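Local coordinates for protein myosin-17 (Arabidopsis thaliana, PDB 7KFL) that probably recognises cargo through its globular tail, so that this class XI plant motor can carry its load along actin filaments, at residues P30-V35 with A75-N80. Residues are numbered along the deposited sequence; the frame is centred on the assembly and turned at random.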
ATOM      1  N   PRO A  30     -19.909   6.904   1.775  1.00 64.64           N
ATOM      2  CA  PRO A  30     -19.419   8.279   1.893  1.00 63.19           C
ATOM      3  C   PRO A  30     -20.487   9.263   1.388  1.00 62.12           C
ATOM      4  O   PRO A  30     -21.021   9.054   0.311  1.00 60.49           O
ATOM      5  CB  PRO A  30     -18.156   8.299   1.016  1.00 62.35           C
ATOM      6  CG  PRO A  30     -17.822   6.836   0.813  1.00 62.92           C
ATOM      7  CD  PRO A  30     -19.172   6.158   0.746  1.00 63.73           C
ATOM      8  N   VAL A  31     -20.782  10.296   2.179  1.00 60.99           N
ATOM      9  CA  VAL A  31     -21.925  11.222   1.929  1.00 60.70           C
ATOM     10  C   VAL A  31     -21.551  12.214   0.820  1.00 60.01           C
ATOM     11  O   VAL A  31     -22.381  12.396  -0.092  1.00 61.16           O
ATOM     12  CB  VAL A  31     -22.373  11.937   3.219  1.00 60.66           C
ATOM     13  CG1 VAL A  31     -23.331  13.082   2.927  1.00 60.72           C
ATOM     14  CG2 VAL A  31     -22.995  10.958   4.202  1.00 60.99           C
ATOM     15  N   ALA A  32     -20.364  12.830   0.890  1.00 58.58           N
ATOM     16  CA  ALA A  32     -19.924  13.909  -0.030  1.00 57.29           C
ATOM     17  C   ALA A  32     -19.967  13.415  -1.483  1.00 55.89           C
ATOM     18  O   ALA A  32     -20.450  14.172  -2.346  1.00 56.13           O
ATOM     19  CB  ALA A  32     -18.550  14.411   0.350  1.00 56.79           C
ATOM     20  N   ALA A  33     -19.497  12.192  -1.740  1.00 54.57           N
ATOM     21  CA  ALA A  33     -19.519  11.542  -3.072  1.00 53.81           C
ATOM     22  C   ALA A  33     -20.964  11.444  -3.580  1.00 54.39           C
ATOM     23  O   ALA A  33     -21.187  11.717  -4.772  1.00 54.44           O
ATOM     24  CB  ALA A  33     -18.869  10.184  -2.996  1.00 53.44           C
ATOM     25  N   CYS A  34     -21.905  11.070  -2.707  1.00 55.35           N
ATOM     26  CA  CYS A  34     -23.350  10.913  -3.026  1.00 56.78           C
ATOM     27  C   CYS A  34     -23.984  12.288  -3.274  1.00 56.87           C
ATOM     28  O   CYS A  34     -24.764  12.412  -4.235  1.00 56.93           O
ATOM     29  CB  CYS A  34     -24.091  10.181  -1.913  1.00 57.91           C
ATOM     30  SG  CYS A  34     -23.619   8.438  -1.762  1.00 59.16           S
ATOM     31  N   VAL A  35     -23.657  13.278  -2.438  1.00 57.19           N
ATOM     32  CA  VAL A  35     -24.141  14.686  -2.564  1.00 57.70           C
ATOM     33  C   VAL A  35     -23.630  15.268  -3.888  1.00 57.76           C
ATOM     34  O   VAL A  35     -24.447  15.860  -4.621  1.00 58.50           O
ATOM     35  CB  VAL A  35     -23.706  15.541  -1.357  1.00 57.93           C
ATOM     36  CG1 VAL A  35     -23.880  17.032  -1.609  1.00 57.84           C
ATOM     37  CG2 VAL A  35     -24.441  15.126  -0.093  1.00 58.29           C
ATOM     38  N   ALA A  75      -7.721   9.760   4.170  1.00 49.50           N
ATOM     39  CA  ALA A  75      -8.563   8.555   4.369  1.00 49.49           C
ATOM     40  C   ALA A  75     -10.010   8.877   3.978  1.00 49.22           C
ATOM     41  O   ALA A  75     -10.656   8.030   3.319  1.00 48.57           O
ATOM     42  CB  ALA A  75      -8.463   8.085   5.801  1.00 49.60           C
ATOM     43  N   TYR A  76     -10.481  10.071   4.358  1.00 49.25           N
ATOM     44  CA  TYR A  76     -11.834  10.605   4.055  1.00 49.23           C
ATOM     45  C   TYR A  76     -12.026  10.691   2.538  1.00 48.78           C
ATOM     46  O   TYR A  76     -13.020  10.146   2.021  1.00 48.10           O
ATOM     47  CB  TYR A  76     -12.035  11.976   4.707  1.00 49.64           C
ATOM     48  CG  TYR A  76     -13.403  12.570   4.487  1.00 50.32           C
ATOM     49  CD1 TYR A  76     -14.512  12.077   5.160  1.00 51.12           C
ATOM     50  CD2 TYR A  76     -13.598  13.619   3.602  1.00 49.86           C
ATOM     51  CE1 TYR A  76     -15.776  12.610   4.961  1.00 51.10           C
ATOM     52  CE2 TYR A  76     -14.855  14.164   3.392  1.00 50.31           C
ATOM     53  CZ  TYR A  76     -15.949  13.658   4.073  1.00 50.86           C
ATOM     54  OH  TYR A  76     -17.190  14.189   3.870  1.00 51.05           O
ATOM     55  N   TRP A  77     -11.089  11.350   1.849  1.00 48.81           N
ATOM     56  CA  TRP A  77     -11.180  11.647   0.393  1.00 48.42           C
ATOM     57  C   TRP A  77     -10.815  10.417  -0.447  1.00 47.79           C
ATOM     58  O   TRP A  77     -11.207  10.391  -1.627  1.00 47.09           O
ATOM     59  CB  TRP A  77     -10.337  12.875   0.027  1.00 48.19           C
ATOM     60  CG  TRP A  77     -11.061  14.155   0.300  1.00 48.41           C
ATOM     61  CD1 TRP A  77     -10.675  15.170   1.127  1.00 48.69           C
ATOM     62  CD2 TRP A  77     -12.341  14.536  -0.231  1.00 48.44           C
ATOM     63  NE1 TRP A  77     -11.615  16.166   1.128  1.00 49.03           N
ATOM     64  CE2 TRP A  77     -12.650  15.804   0.306  1.00 48.69           C
ATOM     65  CE3 TRP A  77     -13.248  13.936  -1.112  1.00 48.60           C
ATOM     66  CZ2 TRP A  77     -13.827  16.476  -0.014  1.00 49.16           C
ATOM     67  CZ3 TRP A  77     -14.411  14.603  -1.431  1.00 48.52           C
ATOM     68  CH2 TRP A  77     -14.694  15.856  -0.888  1.00 48.93           C
ATOM     69  N   LEU A  78     -10.116   9.435   0.124  1.00 48.03           N
ATOM     70  CA  LEU A  78      -9.913   8.117  -0.536  1.00 49.40           C
ATOM     71  C   LEU A  78     -11.269   7.413  -0.659  1.00 50.61           C
ATOM     72  O   LEU A  78     -11.628   7.012  -1.783  1.00 50.16           O
ATOM     73  CB  LEU A  78      -8.928   7.262   0.265  1.00 49.39           C
ATOM     74  CG  LEU A  78      -8.652   5.884  -0.335  1.00 49.49           C
ATOM     75  CD1 LEU A  78      -7.623   5.979  -1.448  1.00 49.61           C
ATOM     76  CD2 LEU A  78      -8.199   4.901   0.732  1.00 49.87           C
ATOM     77  N   SER A  79     -11.989   7.282   0.460  1.00 52.87           N
ATOM     78  CA  SER A  79     -13.306   6.599   0.550  1.00 54.25           C
ATOM     79  C   SER A  79     -14.327   7.293  -0.361  1.00 54.39           C
ATOM     80  O   SER A  79     -15.092   6.577  -1.038  1.00 55.53           O
ATOM     81  CB  SER A  79     -13.792   6.542   1.971  1.00 55.58           C
ATOM     82  OG  SER A  79     -14.887   5.645   2.091  1.00 57.00           O
ATOM     83  N   ASN A  80     -14.322   8.630  -0.391  1.00 53.45           N
ATOM     84  CA  ASN A  80     -15.268   9.456  -1.189  1.00 53.07           C
ATOM     85  C   ASN A  80     -14.931   9.360  -2.681  1.00 52.64           C
ATOM     86  O   ASN A  80     -15.863   9.140  -3.481  1.00 52.58           O
ATOM     87  CB  ASN A  80     -15.285  10.914  -0.724  1.00 53.36           C
ATOM     88  CG  ASN A  80     -16.304  11.151   0.369  1.00 53.88           C
ATOM     89  OD1 ASN A  80     -17.500  11.220   0.093  1.00 55.06           O
ATOM     90  ND2 ASN A  80     -15.850  11.251   1.608  1.00 54.04           N
TER
HETATM   91  O   HOH W   1     -18.648  12.117   3.298  1.00 45.62           O
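Where Ala-33 and Asn-80 meet, their CA atoms come within 5.1 Å, and the short helical segments 31-35 and 75-80 run in broadly the same direction, crossing at -44° with axes 9.3 Å apart. Asn-80 bridges the two helices with its side-chain amide. Its OD1 accepts the backbone N-H of Ala-33 at 2.9 Å from Ala-33 N, in a bond bent to 148° at the hydrogen. An amide suits the place because its two ends do opposite work: ND2 turns back to donate to Tyr-76 O, one turn earlier, and lies over the centre of the Tyr-76 ring, 3.4 Å above its plane. The first turn of a helix has backbone N-H groups without acceptors in the helix itself, and here a neighbouring helix of the cargo-binding globular tail supplies one, while a water accepts from Ala-32 N and donates to Tyr-76 OH. An alanine in place of Asn-80 would probably leave the N-H of Ala-33 without its acceptor and open a gap beside Pro-30. Small residues permit this closeness: the CB of Ala-32 fits among Asn-80 OD1, Tyr-76 OH and Trp-77 CH2, and that of Ala-33 sits 3.2 Å from Asn-80 O. Pro-30, with no N-H to satisfy, presents a compact apolar ring where the helix begins, CB against Asn-80 OD1 and CG packed on O and OG of Ser-79; this hydroxyl, anti to the backbone N (chi1 -167°), is hydrogen-bonded to Asn-232 O.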